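Local atomic coordinates of secreted protein ASP-2 (Necator americanus, PDB entry 1U53), a protein that is of unknown molecular function but belongs to the pathogenesis-related-1 (CAP) family, is secreted by a human hookworm and serves as a vaccine antigen. Residues S30-Q35 with P45-M50; A107-L112 with G133-M138. All blocks are in the same frame, centred on the assembly; numbering follows the deposited sequence.

Contact 1: S30-Q35 with P45-M50; sequences SVALGQ and PKAAKM
The Schellman motif that ends helix 14-32 meets the returning loop through Ala32, Gly34 and Lys46. Two backbone bonds define it, Gln35 N to Ser30 O and Gly34 N to Val31 O, and Gly34 carries the positive phi (83°) that glycine adopts readily. The one hydrogen bond joining the two segments runs from Ala47 N to Ala32 O at 3.1 Å; it is nearly straight (163° at the hydrogen) and arrives in the carbonyl plane on a lone pair. The same oxygen takes a CA-H...O contact from Lys46 CA at 3.3 Å, so consecutive loop residues, Lys46 and Ala47, both approach it. Lys46 leaves its backbone with CG anti to the carbonyl carbon (chi1 -62°), which lays CG beside Gly34 CA at 3.7 Å. The extended chain then carries CE past Leu33 O, 3.6 Å away, while NZ has a long, weak ion pair with Glu179. Deeper in, Ala32 CB is wedged against two side chains of the loop, Met50 CB at 3.7 Å and Ala47 CB at 3.8 Å. The bent chain of Met50 turns its CE methyl toward Val31 CG1, a looser approach of 4.3 Å. Tyr175 packs on Val31 and Ala47 and is hydrogen-bonded to Pro45 O through its hydroxyl. Phe109 of helix 97-109 lies against Ser30 and Val31, while the loop itself proceeds to strand 54-55.

Contact 2: A107-L112 with G133-M138; sequences AWFGEL and GHYTQM
Tyr135 has Leu112 over one face of its ring and Phe109 at its edge. Leu112 CB lies 3.8 Å from the centroid of the Tyr135 ring and close to its normal, a CH-pi contact, while Leu112 CD2 reaches toward the hydroxyl end. The edge of Tyr135 is turned toward the face of Phe109 in an offset edge-to-face pair, with centroids 5.4 Å apart, planes at 70°, and Phe109 CE1 3.6 Å from Tyr135 CE1. CG anti to the backbone N in Phe109 and Tyr135 (chi1 -173° and 164°) sends the two rings the same way, side by side. Further along, Met138 SD touches Trp108 CB at 3.5 Å and lies near the plane of the indole, at its edge. The five-membered ring of Trp108 and the imidazole of His134 have similarly tilted planes, with centroids 4.9 Å from each other, but are displaced so far that overlap is slight; Trp108 NE1 is hydrogen-bonded to Ile87 O in strand 84-90.

At the polar edge, the extended side chain of Glu111 brings its carboxylate to the first turn of helix 133-138. OE1 is met from above the carboxylate plane by Tyr135 N at 3.0 Å and takes a weak bond from His134 N. OE2 accepts a nearly straight hydrogen bond from His134 ND1 (2.6 Å) on its syn side, somewhat out of the carboxylate plane but close to the imidazole plane, which helps set the ring's rotation. The sequence GHYTQM is the start of a CRISP family signature, and this His-carboxylate pair is consistent with the histidine and glutamate residues lining the central cavity of CAP domains.

How the contacts relate
From the N terminus, helix 14-32 ends in contact 1, where the chain makes a short excursion of nine residues without helix or strand and is closed back on the helix end by 45-50. It then supplies strand 54-55, helix 57-67 and strand 84-90 before contact 2 opens near the end of helix 97-109, so the contacts are in series, neither nested nor crossed. Contact 2 closes a 20-residue connection that includes helix 125-128. They lie about 15 Å apart, centre to centre, yet they touch: Val31 CG2 is 3.7 Å from Tyr135 OH. Together they join the end of helix 14-32 to the loop leading to strand 54-55 and, through Val31, to helices 97-109 and 133-138.

Contact 1: S30-Q35 with P45-M50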
loop_
_atom_site.group_PDB
_atom_site.type_symbol
_atom_site.label_atom_id
_atom_site.label_comp_id
_atom_site.label_asym_id
_atom_site.label_seq_id
_atom_site.Cartn_x
_atom_site.Cartn_y
_atom_site.Cartn_z
ATOM N N SER A 30 -9.590 7.207 -3.916
ATOM C CA SER A 30 -10.893 6.544 -4.171
ATOM C C SER A 30 -11.587 6.093 -2.893
ATOM O O SER A 30 -12.776 6.296 -2.729
ATOM C CB SER A 30 -10.751 5.358 -5.120
ATOM O OG SER A 30 -10.232 4.176 -4.516
ATOM N N VAL A 31 -10.853 5.456 -1.986
ATOM C CA VAL A 31 -11.452 5.025 -0.732
ATOM C C VAL A 31 -11.933 6.258 0.048
ATOM O O VAL A 31 -13.069 6.295 0.520
ATOM C CB VAL A 31 -10.426 4.217 0.111
ATOM C CG1 VAL A 31 -10.926 4.043 1.562
ATOM C CG2 VAL A 31 -10.125 2.922 -0.598
ATOM N N ALA A 32 -11.072 7.254 0.208
ATOM C CA ALA A 32 -11.391 8.433 1.018
ATOM C C ALA A 32 -12.632 9.171 0.519
ATOM O O ALA A 32 -13.439 9.682 1.321
ATOM C CB ALA A 32 -10.165 9.364 1.109
ATOM N N LEU A 33 -12.845 9.201 -0.789
ATOM C CA LEU A 33 -13.972 9.927 -1.360
ATOM C C LEU A 33 -15.263 9.122 -1.361
ATOM O O LEU A 33 -16.329 9.601 -1.837
ATOM C CB LEU A 33 -13.606 10.259 -2.817
ATOM C CG LEU A 33 -12.476 11.267 -3.025
ATOM C CD1 LEU A 33 -12.103 11.396 -4.509
ATOM C CD2 LEU A 33 -12.891 12.632 -2.498
ATOM N N GLY A 34 -15.187 7.878 -0.876
ATOM C CA GLY A 34 -16.348 6.997 -0.831
ATOM C C GLY A 34 -16.673 6.262 -2.106
ATOM O O GLY A 34 -17.817 5.844 -2.299
ATOM N N GLN A 35 -15.668 6.116 -2.976
ATOM C CA GLN A 35 -15.896 5.636 -4.339
ATOM C C GLN A 35 -15.466 4.180 -4.529
ATOM O O GLN A 35 -15.598 3.640 -5.616
ATOM C CB GLN A 35 -15.078 6.474 -5.317
ATOM C CG GLN A 35 -15.470 7.944 -5.329
ATOM C CD GLN A 35 -14.669 8.703 -6.352
ATOM O OE1 GLN A 35 -13.705 8.190 -6.871
ATOM N NE2 GLN A 35 -15.038 9.930 -6.614
ATOM N N PRO A 45 -16.266 3.202 3.703
ATOM C CA PRO A 45 -16.622 4.547 4.175
ATOM C C PRO A 45 -15.664 5.658 3.804
ATOM O O PRO A 45 -14.466 5.425 3.690
ATOM C CB PRO A 45 -16.617 4.424 5.709
ATOM C CG PRO A 45 -16.039 3.109 6.026
ATOM C CD PRO A 45 -16.047 2.240 4.794
ATOM N N LYS A 46 -16.195 6.879 3.741
ATOM C CA LYS A 46 -15.342 8.043 3.475
ATOM C C LYS A 46 -14.394 8.251 4.634
ATOM O O LYS A 46 -14.716 7.927 5.795
ATOM C CB LYS A 46 -16.163 9.320 3.245
ATOM C CG LYS A 46 -17.065 9.192 2.013
ATOM C CD LYS A 46 -18.017 10.406 1.873
ATOM C CE LYS A 46 -18.891 10.223 0.617
ATOM N NZ LYS A 46 -19.825 11.359 0.428
ATOM N N ALA A 47 -13.235 8.817 4.309
ATOM C CA ALA A 47 -12.134 8.966 5.265
ATOM C C ALA A 47 -11.991 10.446 5.531
ATOM O O ALA A 47 -11.889 11.230 4.564
ATOM C CB ALA A 47 -10.837 8.416 4.681
ATOM N N ALA A 48 -11.872 10.810 6.810
ATOM C CA ALA A 48 -11.844 12.233 7.202
ATOM C C ALA A 48 -10.478 12.892 7.018
ATOM O O ALA A 48 -10.385 14.129 6.971
ATOM C CB ALA A 48 -12.256 12.376 8.679
ATOM N N LYS A 49 -9.418 12.083 6.977
ATOM C CA LYS A 49 -8.043 12.616 6.935
ATOM C C LYS A 49 -7.066 11.589 6.364
ATOM O O LYS A 49 -6.027 11.233 6.991
ATOM C CB LYS A 49 -7.577 13.116 8.307
ATOM C CG LYS A 49 -7.602 12.098 9.439
ATOM C CD LYS A 49 -7.166 12.775 10.783
ATOM C CE LYS A 49 -5.718 13.253 10.714
ATOM N NZ LYS A 49 -5.276 13.824 12.087
ATOM N N MET A 50 -7.408 11.064 5.185
ATOM C CA MET A 50 -6.508 10.102 4.547
ATOM C C MET A 50 -5.266 10.838 4.024
ATOM O O MET A 50 -5.371 11.777 3.205
ATOM C CB MET A 50 -7.266 9.439 3.391
ATOM C CG MET A 50 -6.459 8.427 2.622
ATOM S SD MET A 50 -6.108 6.914 3.547
ATOM C CE MET A 50 -7.703 6.087 3.543
#

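Contact 2: A107-L112 with G133-M138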
loop_
_atom_site.group_PDB
_atom_site.type_symbol
_atom_site.label_atom_id
_atom_site.label_comp_id
_atom_site.label_asym_id
_atom_site.label_seq_id
_atom_site.Cartn_x
_atom_site.Cartn_y
_atom_site.Cartn_z
ATOM N N ALA A 107 -3.684 -6.401 -7.033
ATOM C CA ALA A 107 -3.948 -7.641 -6.280
ATOM C C ALA A 107 -4.161 -7.335 -4.804
ATOM O O ALA A 107 -4.997 -7.942 -4.130
ATOM C CB ALA A 107 -2.768 -8.617 -6.424
ATOM N N TRP A 108 -3.350 -6.411 -4.300
ATOM C CA TRP A 108 -3.459 -6.025 -2.883
ATOM C C TRP A 108 -4.762 -5.298 -2.645
ATOM O O TRP A 108 -5.509 -5.605 -1.706
ATOM C CB TRP A 108 -2.286 -5.142 -2.458
ATOM C CG TRP A 108 -0.937 -5.868 -2.531
ATOM C CD1 TRP A 108 -0.702 -7.213 -2.372
ATOM C CD2 TRP A 108 0.335 -5.256 -2.753
ATOM N NE1 TRP A 108 0.655 -7.479 -2.532
ATOM C CE2 TRP A 108 1.299 -6.290 -2.785
ATOM C CE3 TRP A 108 0.748 -3.915 -2.992
ATOM C CZ2 TRP A 108 2.654 -6.032 -2.961
ATOM C CZ3 TRP A 108 2.104 -3.666 -3.183
ATOM C CH2 TRP A 108 3.038 -4.743 -3.193
ATOM N N PHE A 109 -5.009 -4.282 -3.461
ATOM C CA PHE A 109 -6.201 -3.464 -3.265
ATOM C C PHE A 109 -7.457 -4.274 -3.501
ATOM O O PHE A 109 -8.485 -4.001 -2.887
ATOM C CB PHE A 109 -6.149 -2.271 -4.195
ATOM C CG PHE A 109 -7.255 -1.292 -3.928
ATOM C CD1 PHE A 109 -7.112 -0.332 -2.915
ATOM C CD2 PHE A 109 -8.427 -1.344 -4.665
ATOM C CE1 PHE A 109 -8.134 0.574 -2.666
ATOM C CE2 PHE A 109 -9.465 -0.450 -4.391
ATOM C CZ PHE A 109 -9.319 0.501 -3.410
ATOM N N GLY A 110 -7.364 -5.295 -4.350
ATOM C CA GLY A 110 -8.547 -6.076 -4.731
ATOM C C GLY A 110 -9.183 -6.872 -3.606
ATOM O O GLY A 110 -10.332 -7.281 -3.737
ATOM N N GLU A 111 -8.464 -7.022 -2.487
ATOM C CA GLU A 111 -8.988 -7.662 -1.257
ATOM C C GLU A 111 -10.283 -6.985 -0.779
ATOM O O GLU A 111 -11.173 -7.663 -0.255
ATOM C CB GLU A 111 -7.895 -7.658 -0.177
ATOM C CG GLU A 111 -6.771 -8.605 -0.600
ATOM C CD GLU A 111 -5.620 -8.678 0.360
ATOM O OE1 GLU A 111 -5.531 -7.800 1.251
ATOM O OE2 GLU A 111 -4.802 -9.650 0.205
ATOM N N LEU A 112 -10.391 -5.657 -0.945
ATOM C CA LEU A 112 -11.591 -4.958 -0.450
ATOM C C LEU A 112 -12.819 -5.452 -1.227
ATOM O O LEU A 112 -13.807 -5.851 -0.614
ATOM C CB LEU A 112 -11.431 -3.435 -0.647
ATOM C CG LEU A 112 -12.693 -2.585 -0.371
ATOM C CD1 LEU A 112 -13.142 -2.700 1.100
ATOM C CD2 LEU A 112 -12.396 -1.121 -0.803
ATOM N N GLY A 133 -5.369 -7.961 4.680
ATOM C CA GLY A 133 -4.284 -7.214 5.274
ATOM C C GLY A 133 -3.369 -6.502 4.285
ATOM O O GLY A 133 -2.635 -5.582 4.656
ATOM N N HIS A 134 -3.416 -6.887 3.017
ATOM C CA HIS A 134 -2.623 -6.118 2.048
ATOM C C HIS A 134 -3.366 -4.824 1.713
ATOM O O HIS A 134 -2.767 -3.763 1.626
ATOM C CB HIS A 134 -2.353 -6.910 0.767
ATOM C CG HIS A 134 -1.668 -8.220 0.995
ATOM N ND1 HIS A 134 -2.344 -9.424 0.948
ATOM C CD2 HIS A 134 -0.377 -8.520 1.263
ATOM C CE1 HIS A 134 -1.490 -10.411 1.178
ATOM N NE2 HIS A 134 -0.294 -9.887 1.388
ATOM N N TYR A 135 -4.674 -4.900 1.458
ATOM C CA TYR A 135 -5.486 -3.698 1.306
ATOM C C TYR A 135 -5.393 -2.739 2.478
ATOM O O TYR A 135 -5.179 -1.528 2.268
ATOM C CB TYR A 135 -6.970 -4.095 1.056
ATOM C CG TYR A 135 -7.930 -2.936 1.274
ATOM C CD1 TYR A 135 -8.071 -1.946 0.329
ATOM C CD2 TYR A 135 -8.647 -2.819 2.468
ATOM C CE1 TYR A 135 -8.933 -0.882 0.523
ATOM C CE2 TYR A 135 -9.510 -1.752 2.673
ATOM C CZ TYR A 135 -9.625 -0.793 1.709
ATOM O OH TYR A 135 -10.466 0.260 1.906
ATOM N N THR A 136 -5.543 -3.249 3.697
ATOM C CA THR A 136 -5.599 -2.339 4.855
ATOM C C THR A 136 -4.261 -1.606 5.015
ATOM O O THR A 136 -4.220 -0.478 5.487
ATOM C CB THR A 136 -5.967 -3.082 6.166
ATOM O OG1 THR A 136 -5.020 -4.141 6.385
ATOM C CG2 THR A 136 -7.330 -3.666 6.058
ATOM N N GLN A 137 -3.148 -2.255 4.641
ATOM C CA GLN A 137 -1.891 -1.523 4.668
ATOM C C GLN A 137 -1.830 -0.427 3.570
ATOM O O GLN A 137 -1.337 0.664 3.802
ATOM C CB GLN A 137 -0.682 -2.484 4.625
ATOM C CG GLN A 137 0.662 -1.775 4.570
ATOM C CD GLN A 137 0.972 -0.882 5.810
ATOM O OE1 GLN A 137 0.659 0.344 5.838
ATOM N NE2 GLN A 137 1.646 -1.468 6.792
ATOM N N MET A 138 -2.375 -0.711 2.378
ATOM C CA MET A 138 -2.295 0.292 1.332
ATOM C C MET A 138 -3.049 1.553 1.757
ATOM O O MET A 138 -2.649 2.647 1.382
ATOM C CB MET A 138 -2.937 -0.212 0.032
ATOM C CG MET A 138 -2.030 -1.169 -0.706
ATOM S SD MET A 138 -2.773 -1.674 -2.302
ATOM C CE MET A 138 -2.431 -0.165 -3.245
#